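Local atomic coordinates of Os03g0854200 protein (Oryza sativa Japonica Group, PDB entry 3HKM), a protein that probably serves as an exosome core component, binds double-stranded DNA and single-stranded RNA, and shows hydrolytic DNase and phosphorolytic RNase activity in vitro. Residues A[143-153]-A[207-218]; A[164-172]-A[194-203]. All coordinates share one frame; numbering follows the deposited sequence.

Contact 1: residues A[143-153]-A[207-218]; sequences CGVLEDGEVIL and DYFSCIERGLAA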
# COMPACT_ATOMS: atom_id res chain seq x y z
N CYS A 143 11.09 1.73 3.52
CA CYS A 143 12.54 1.81 3.53
C CYS A 143 13.03 2.26 4.89
O CYS A 143 12.50 3.20 5.45
CB CYS A 143 13.02 2.84 2.50
SG CYS A 143 12.25 2.72 0.89
N GLY A 144 14.03 1.57 5.42
CA GLY A 144 14.63 1.94 6.68
C GLY A 144 16.01 2.49 6.42
O GLY A 144 16.69 2.07 5.48
N VAL A 145 16.44 3.45 7.23
CA VAL A 145 17.79 3.98 7.07
C VAL A 145 18.66 3.64 8.27
O VAL A 145 18.32 3.95 9.41
CB VAL A 145 17.80 5.50 6.81
CG1 VAL A 145 19.16 5.92 6.27
CG2 VAL A 145 16.70 5.89 5.84
N LEU A 146 19.80 3.01 7.99
CA LEU A 146 20.71 2.55 9.03
C LEU A 146 21.67 3.65 9.49
O LEU A 146 21.88 4.63 8.79
CB LEU A 146 21.51 1.34 8.54
CG LEU A 146 20.67 0.09 8.27
CD1 LEU A 146 21.56 -1.06 7.81
CD2 LEU A 146 19.90 -0.29 9.53
N GLU A 147 22.23 3.44 10.68
CA GLU A 147 23.14 4.38 11.34
C GLU A 147 23.95 5.32 10.43
O GLU A 147 23.85 6.55 10.56
CB GLU A 147 24.07 3.62 12.30
CG GLU A 147 24.44 2.21 11.84
CD GLU A 147 23.40 1.16 12.23
OE1 GLU A 147 23.69 -0.05 12.08
OE2 GLU A 147 22.30 1.53 12.70
N ASP A 148 24.75 4.76 9.53
CA ASP A 148 25.56 5.59 8.63
C ASP A 148 25.01 5.64 7.21
O ASP A 148 25.77 5.74 6.24
CB ASP A 148 27.03 5.15 8.63
CG ASP A 148 27.91 5.99 9.57
OD1 ASP A 148 28.63 6.88 9.06
OD2 ASP A 148 27.87 5.78 10.81
N GLY A 149 23.68 5.58 7.09
CA GLY A 149 23.02 5.82 5.82
C GLY A 149 22.64 4.59 5.01
O GLY A 149 22.01 4.71 3.96
N GLU A 150 23.03 3.41 5.49
CA GLU A 150 22.70 2.16 4.80
C GLU A 150 21.19 2.00 4.68
O GLU A 150 20.49 1.98 5.68
CB GLU A 150 23.30 0.95 5.52
CG GLU A 150 24.82 0.91 5.54
CD GLU A 150 25.42 1.56 6.78
OE1 GLU A 150 26.59 1.97 6.73
OE2 GLU A 150 24.71 1.64 7.81
N VAL A 151 20.70 1.88 3.45
CA VAL A 151 19.26 1.76 3.24
C VAL A 151 18.81 0.31 3.25
O VAL A 151 19.42 -0.55 2.63
CB VAL A 151 18.80 2.44 1.95
CG1 VAL A 151 17.54 1.75 1.41
CG2 VAL A 151 18.54 3.91 2.20
N ILE A 152 17.72 0.07 3.96
CA ILE A 152 17.13 -1.25 4.11
C ILE A 152 15.73 -1.24 3.50
O ILE A 152 14.97 -0.29 3.70
CB ILE A 152 17.12 -1.64 5.61
CG1 ILE A 152 18.24 -2.63 5.92
CG2 ILE A 152 15.80 -2.23 6.02
CD1 ILE A 152 19.54 -2.29 5.27
N LEU A 153 15.39 -2.26 2.71
CA LEU A 153 14.09 -2.32 2.05
C LEU A 153 13.13 -3.29 2.74
O LEU A 153 13.52 -4.40 3.12
CB LEU A 153 14.24 -2.69 0.57
CG LEU A 153 15.06 -1.71 -0.27
CD1 LEU A 153 15.09 -2.13 -1.73
CD2 LEU A 153 14.52 -0.29 -0.13
N ASP A 207 19.95 10.83 2.56
CA ASP A 207 19.22 9.64 3.00
C ASP A 207 18.00 9.42 2.11
O ASP A 207 17.80 8.33 1.57
CB ASP A 207 18.74 9.79 4.45
CG ASP A 207 19.84 9.52 5.45
OD1 ASP A 207 20.90 9.02 5.05
OD2 ASP A 207 19.62 9.82 6.66
N TYR A 208 17.19 10.47 1.97
CA TYR A 208 15.97 10.43 1.19
C TYR A 208 16.19 9.96 -0.25
O TYR A 208 15.41 9.16 -0.76
CB TYR A 208 15.31 11.82 1.20
CG TYR A 208 13.96 11.89 0.50
CD1 TYR A 208 12.92 11.02 0.83
CD2 TYR A 208 13.72 12.86 -0.48
CE1 TYR A 208 11.69 11.10 0.20
CE2 TYR A 208 12.48 12.94 -1.12
CZ TYR A 208 11.47 12.06 -0.77
OH TYR A 208 10.24 12.15 -1.39
N PHE A 209 17.24 10.44 -0.91
CA PHE A 209 17.48 10.00 -2.29
C PHE A 209 17.92 8.55 -2.37
O PHE A 209 17.55 7.84 -3.30
CB PHE A 209 18.50 10.87 -3.03
CG PHE A 209 19.02 10.21 -4.30
CD1 PHE A 209 18.16 9.98 -5.37
CD2 PHE A 209 20.34 9.80 -4.40
CE1 PHE A 209 18.62 9.36 -6.52
CE2 PHE A 209 20.81 9.19 -5.55
CZ PHE A 209 19.95 8.97 -6.61
N SER A 210 18.73 8.10 -1.41
CA SER A 210 19.13 6.70 -1.39
C SER A 210 17.88 5.82 -1.31
O SER A 210 17.78 4.82 -2.02
CB SER A 210 20.07 6.41 -0.22
OG SER A 210 20.53 5.07 -0.26
N CYS A 211 16.93 6.22 -0.48
CA CYS A 211 15.67 5.49 -0.32
C CYS A 211 14.88 5.39 -1.62
O CYS A 211 14.40 4.32 -1.98
CB CYS A 211 14.79 6.15 0.75
SG CYS A 211 15.26 5.80 2.47
N ILE A 212 14.73 6.51 -2.32
CA ILE A 212 14.00 6.52 -3.58
C ILE A 212 14.78 5.78 -4.66
O ILE A 212 14.19 5.03 -5.45
CB ILE A 212 13.63 7.96 -4.04
CG1 ILE A 212 14.88 8.80 -4.27
CG2 ILE A 212 12.74 8.64 -3.01
CD1 ILE A 212 14.61 10.30 -4.28
N GLU A 213 16.09 5.97 -4.69
CA GLU A 213 16.97 5.25 -5.60
C GLU A 213 16.85 3.75 -5.39
O GLU A 213 16.69 2.97 -6.33
CB GLU A 213 18.43 5.66 -5.35
CG GLU A 213 19.44 4.62 -5.80
CD GLU A 213 20.66 4.54 -4.90
OE1 GLU A 213 21.37 5.56 -4.75
OE2 GLU A 213 20.91 3.44 -4.35
N ARG A 214 16.94 3.34 -4.13
CA ARG A 214 16.93 1.94 -3.77
C ARG A 214 15.55 1.34 -4.03
O ARG A 214 15.42 0.33 -4.71
CB ARG A 214 17.33 1.77 -2.30
CG ARG A 214 17.75 0.37 -1.91
CD ARG A 214 19.16 0.09 -2.41
NE ARG A 214 19.59 -1.26 -2.09
CZ ARG A 214 20.22 -1.60 -0.97
NH1 ARG A 214 20.48 -0.67 -0.04
NH2 ARG A 214 20.59 -2.86 -0.76
N GLY A 215 14.52 1.98 -3.48
CA GLY A 215 13.16 1.49 -3.63
C GLY A 215 12.77 1.31 -5.08
O GLY A 215 12.24 0.27 -5.45
N LEU A 216 13.04 2.31 -5.90
CA LEU A 216 12.69 2.26 -7.31
C LEU A 216 13.17 0.99 -8.00
O LEU A 216 12.37 0.26 -8.58
CB LEU A 216 13.25 3.47 -8.05
CG LEU A 216 12.83 3.58 -9.51
CD1 LEU A 216 11.36 3.99 -9.61
CD2 LEU A 216 13.72 4.56 -10.25
N ALA A 217 14.48 0.74 -7.95
CA ALA A 217 15.08 -0.42 -8.63
C ALA A 217 14.63 -1.76 -8.05
O ALA A 217 14.83 -2.81 -8.67
CB ALA A 217 16.59 -0.32 -8.61
N ALA A 218 14.02 -1.72 -6.87
CA ALA A 218 13.46 -2.92 -6.25
C ALA A 218 12.00 -3.12 -6.61
O ALA A 218 11.52 -4.24 -6.71
CB ALA A 218 13.61 -2.85 -4.73

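Contact 2: residues A[164-172]-A[194-203]; sequences KSFAHLVFP and LITSITHGVM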
# COMPACT_ATOMS: atom_id res chain seq x y z
N LYS A 164 16.26 4.83 13.08
CA LYS A 164 15.87 6.19 13.43
C LYS A 164 15.29 6.96 12.24
O LYS A 164 14.71 8.03 12.41
CB LYS A 164 17.06 6.98 13.99
CG LYS A 164 17.15 7.00 15.51
CD LYS A 164 17.75 8.32 15.99
CE LYS A 164 19.11 8.62 15.34
NZ LYS A 164 19.39 10.09 15.21
N SER A 165 15.45 6.41 11.05
CA SER A 165 14.98 7.04 9.83
C SER A 165 14.21 6.02 9.02
O SER A 165 14.57 4.85 9.00
CB SER A 165 16.15 7.55 8.99
OG SER A 165 17.02 8.40 9.71
N PHE A 166 13.16 6.47 8.36
CA PHE A 166 12.57 5.66 7.31
C PHE A 166 11.51 6.37 6.47
O PHE A 166 11.02 7.43 6.83
CB PHE A 166 12.09 4.29 7.83
CG PHE A 166 11.05 4.37 8.91
CD1 PHE A 166 11.38 4.05 10.22
CD2 PHE A 166 9.75 4.72 8.61
CE1 PHE A 166 10.42 4.09 11.22
CE2 PHE A 166 8.78 4.78 9.60
CZ PHE A 166 9.12 4.46 10.91
N ALA A 167 11.18 5.77 5.33
CA ALA A 167 10.29 6.39 4.38
C ALA A 167 9.30 5.36 3.87
O ALA A 167 9.64 4.20 3.66
CB ALA A 167 11.09 6.96 3.23
N HIS A 168 8.06 5.78 3.69
CA HIS A 168 7.10 4.98 2.94
C HIS A 168 7.07 5.52 1.53
O HIS A 168 6.57 6.62 1.30
CB HIS A 168 5.71 5.06 3.56
CG HIS A 168 5.61 4.37 4.89
ND1 HIS A 168 4.64 4.69 5.82
CD2 HIS A 168 6.35 3.39 5.45
CE1 HIS A 168 4.79 3.93 6.89
NE2 HIS A 168 5.82 3.13 6.69
N LEU A 169 7.61 4.77 0.58
CA LEU A 169 7.60 5.22 -0.81
C LEU A 169 6.59 4.43 -1.63
O LEU A 169 6.39 3.24 -1.42
CB LEU A 169 8.99 5.12 -1.46
CG LEU A 169 10.15 5.83 -0.74
CD1 LEU A 169 11.47 5.57 -1.46
CD2 LEU A 169 9.89 7.33 -0.56
N VAL A 170 5.92 5.12 -2.55
CA VAL A 170 5.01 4.46 -3.46
C VAL A 170 5.25 4.98 -4.87
O VAL A 170 5.16 6.17 -5.15
CB VAL A 170 3.53 4.49 -2.96
CG1 VAL A 170 3.36 5.47 -1.81
CG2 VAL A 170 2.55 4.73 -4.11
N PHE A 171 5.63 4.05 -5.73
CA PHE A 171 6.06 4.36 -7.07
C PHE A 171 4.95 4.04 -8.04
O PHE A 171 4.23 3.06 -7.85
CB PHE A 171 7.32 3.56 -7.41
CG PHE A 171 8.36 3.57 -6.33
CD1 PHE A 171 9.44 4.43 -6.40
CD2 PHE A 171 8.26 2.72 -5.25
CE1 PHE A 171 10.41 4.44 -5.41
CE2 PHE A 171 9.23 2.73 -4.26
CZ PHE A 171 10.30 3.59 -4.34
N PRO A 172 4.81 4.86 -9.09
CA PRO A 172 3.88 4.65 -10.20
C PRO A 172 4.51 3.68 -11.17
O PRO A 172 5.71 3.75 -11.37
CB PRO A 172 3.81 6.03 -10.87
CG PRO A 172 4.66 6.96 -10.01
CD PRO A 172 5.60 6.09 -9.27
N LEU A 194 7.35 10.23 -8.21
CA LEU A 194 6.59 9.14 -7.60
C LEU A 194 5.15 9.55 -7.28
O LEU A 194 4.71 10.63 -7.68
CB LEU A 194 7.32 8.61 -6.36
CG LEU A 194 7.64 9.58 -5.23
CD1 LEU A 194 6.37 9.99 -4.51
CD2 LEU A 194 8.63 8.98 -4.25
N ILE A 195 4.42 8.68 -6.57
CA ILE A 195 3.04 8.97 -6.17
C ILE A 195 3.06 9.77 -4.87
O ILE A 195 2.99 11.00 -4.89
CB ILE A 195 2.22 7.67 -5.99
CG1 ILE A 195 2.19 6.87 -7.30
CG2 ILE A 195 0.79 7.97 -5.55
CD1 ILE A 195 1.28 5.67 -7.28
N THR A 196 3.19 9.07 -3.75
CA THR A 196 3.32 9.70 -2.44
C THR A 196 4.60 9.22 -1.73
O THR A 196 5.10 8.13 -2.00
CB THR A 196 2.10 9.41 -1.51
OG1 THR A 196 2.02 8.00 -1.24
CG2 THR A 196 0.78 9.86 -2.13
N SER A 197 5.14 10.05 -0.84
CA SER A 197 6.20 9.61 0.06
C SER A 197 6.03 10.27 1.42
O SER A 197 5.79 11.47 1.51
CB SER A 197 7.59 9.92 -0.50
OG SER A 197 8.12 11.08 0.09
N ILE A 198 6.14 9.46 2.47
CA ILE A 198 6.07 9.99 3.82
C ILE A 198 7.21 9.43 4.67
O ILE A 198 7.39 8.22 4.76
CB ILE A 198 4.67 9.77 4.47
CG1 ILE A 198 4.74 9.92 5.99
CG2 ILE A 198 4.09 8.43 4.07
CD1 ILE A 198 3.39 10.16 6.63
N THR A 199 7.99 10.34 5.26
CA THR A 199 9.15 9.93 6.03
C THR A 199 8.89 10.11 7.52
O THR A 199 8.09 10.96 7.92
CB THR A 199 10.42 10.71 5.63
OG1 THR A 199 10.20 12.11 5.84
CG2 THR A 199 10.74 10.47 4.15
N HIS A 200 9.54 9.28 8.33
CA HIS A 200 9.37 9.31 9.77
C HIS A 200 10.73 9.29 10.45
O HIS A 200 11.49 8.34 10.29
CB HIS A 200 8.56 8.10 10.25
CG HIS A 200 7.16 8.05 9.72
ND1 HIS A 200 6.12 8.74 10.31
CD2 HIS A 200 6.62 7.38 8.68
CE1 HIS A 200 5.00 8.49 9.65
NE2 HIS A 200 5.28 7.67 8.65
N GLY A 201 11.03 10.34 11.21
CA GLY A 201 12.29 10.43 11.91
C GLY A 201 13.29 11.20 11.09
O GLY A 201 12.95 11.70 10.02
N VAL A 202 14.53 11.30 11.57
CA VAL A 202 15.54 12.12 10.89
C VAL A 202 15.74 11.65 9.46
O VAL A 202 15.86 10.45 9.20
CB VAL A 202 16.89 12.14 11.62
CG1 VAL A 202 17.64 10.84 11.39
CG2 VAL A 202 17.73 13.30 11.12
N MET A 203 15.77 12.59 8.54
CA MET A 203 15.97 12.23 7.16
C MET A 203 16.68 13.36 6.45
O MET A 203 16.07 14.36 6.08
CB MET A 203 14.64 11.89 6.48
CG MET A 203 14.75 11.38 5.05
SD MET A 203 15.27 9.66 4.89
CE MET A 203 13.80 8.81 5.42
O HOH W 1 14.72 9.90 14.40
O HOH W 2 3.34 7.03 6.98

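Contact 1: residues A[143-153]-A[207-218]
Cys211 SG of the helix packs among Cys143, Val145 and Val151, in a contact where a helix packs on the edge hairpin of the antiparallel sheet of an RNase PH fold. The hairpin, strands 143-145 and 151-153, is held by paired backbone bonds between Gly144 and Ile152. Strand 151-153 runs obliquely along helix 207-218, at 36° to it.

The apolar contacts carry most of the interface. With chi1 at -78°, Cys211 SG lies beside its own backbone N and reaches Val145 CG2 at 3.7 Å and Cys143 CB at 3.7 Å. The two cysteine sulfurs, Cys143 SG and Cys211 SG, stay 4.6 Å apart, so no disulfide joins them here. Compact, branched valines suit the hairpin, since each offers a methyl group at short reach: Val151 CG2 meets the sulfur, while its CG1 rests on Arg214 CG at 3.6 Å. Leu153 CD2 touches Gly215 N at 4.0 Å; a bare glycine suits this place, beside Cys143 SG and close to Cys211 O.

Polar groups sit round this apolar strip. At the hairpin turn, Gly149 takes a positive phi of 98°, a conformation that suits glycine, and Asp207 OD1 comes within 3.9 Å of its CA. Arg214 uses its aliphatic stem against Val151 and Leu153, bends at chi2, and brings NH1 to 2.9 Å from Val151 O; its side chain also touches Pro11 and Asn12. One helical turn further on, small Ala218 is met tightly, its CB 3.4 Å from Leu153 CD1.

Contact 2: residues A[164-172]-A[194-203]
Ile198 and His168 exchange two backbone hydrogen bonds at the middle of an antiparallel strand pair, which forms one edge of the four-stranded sheet of this RNase PH domain. The bond from His168 N to Ile198 O is 2.7 Å long and almost straight, at 176°, whereas the return bond from Ile198 N to His168 O is 3.1 Å.

Packing is closest along the two faces of this pair. On the face that Leu169 shares with helix 205-229, Leu169 CD2 presses on Ser197 CB at 3.5 Å and Ala167 CB meets Thr199 CG2 at 3.6 Å, and Ser197 OG bonds to Tyr208 OH of the helix. The other face bears an aromatic cluster. Phe166 CG lies between its backbone N and carbonyl carbon, chi1 60°, which swings the ring across His200, so that CE2 touches His200 CB at 3.4 Å. Beyond it, His200 turns an edge toward the face of His168 in an offset edge-to-face pair, planes at 66°. At the start of segment 194-203, before the strand, Val170 CG2 packs on Ile195 CB at 3.5 Å.

The far end is looser. Past Gly201, whose positive phi suits a residue without a side chain, exposed Lys164 and Val202 are joined through a water that donates to Lys164 O and accepts from Val202 N.

A second water lies 2.9 Å from His168 ND1 and 2.6 Å from His200 NE2. It links the two imidazoles and probably helps fix their rotation, and shared between two nitrogens it would probably make the proton positions of the rings interdependent.

How the contacts relate
From the N terminus the chain first passes through the five-stranded mixed sheet and helices 77-91 and 115-130, then enters the second sheet at strand 138-145. The hairpin 143-153 opens contact 1, and helix 157-160 leads to strand 165-172. Contact 2 closes first, when 194-203 returns alongside that strand after a segment whose residues 174-193 are not modelled. The chain then runs on into helix 205-229, which closes contact 1, so the smaller loop lies wholly within the larger one. Strands 138-145 and 165-172 are sheet neighbours, joined by Cys143 N to Ala167 O. Contact 1 ties the edge hairpin to the helix; contact 2 adds the other edge strand, linked to that helix through Tyr208 OH and Ser197 OG.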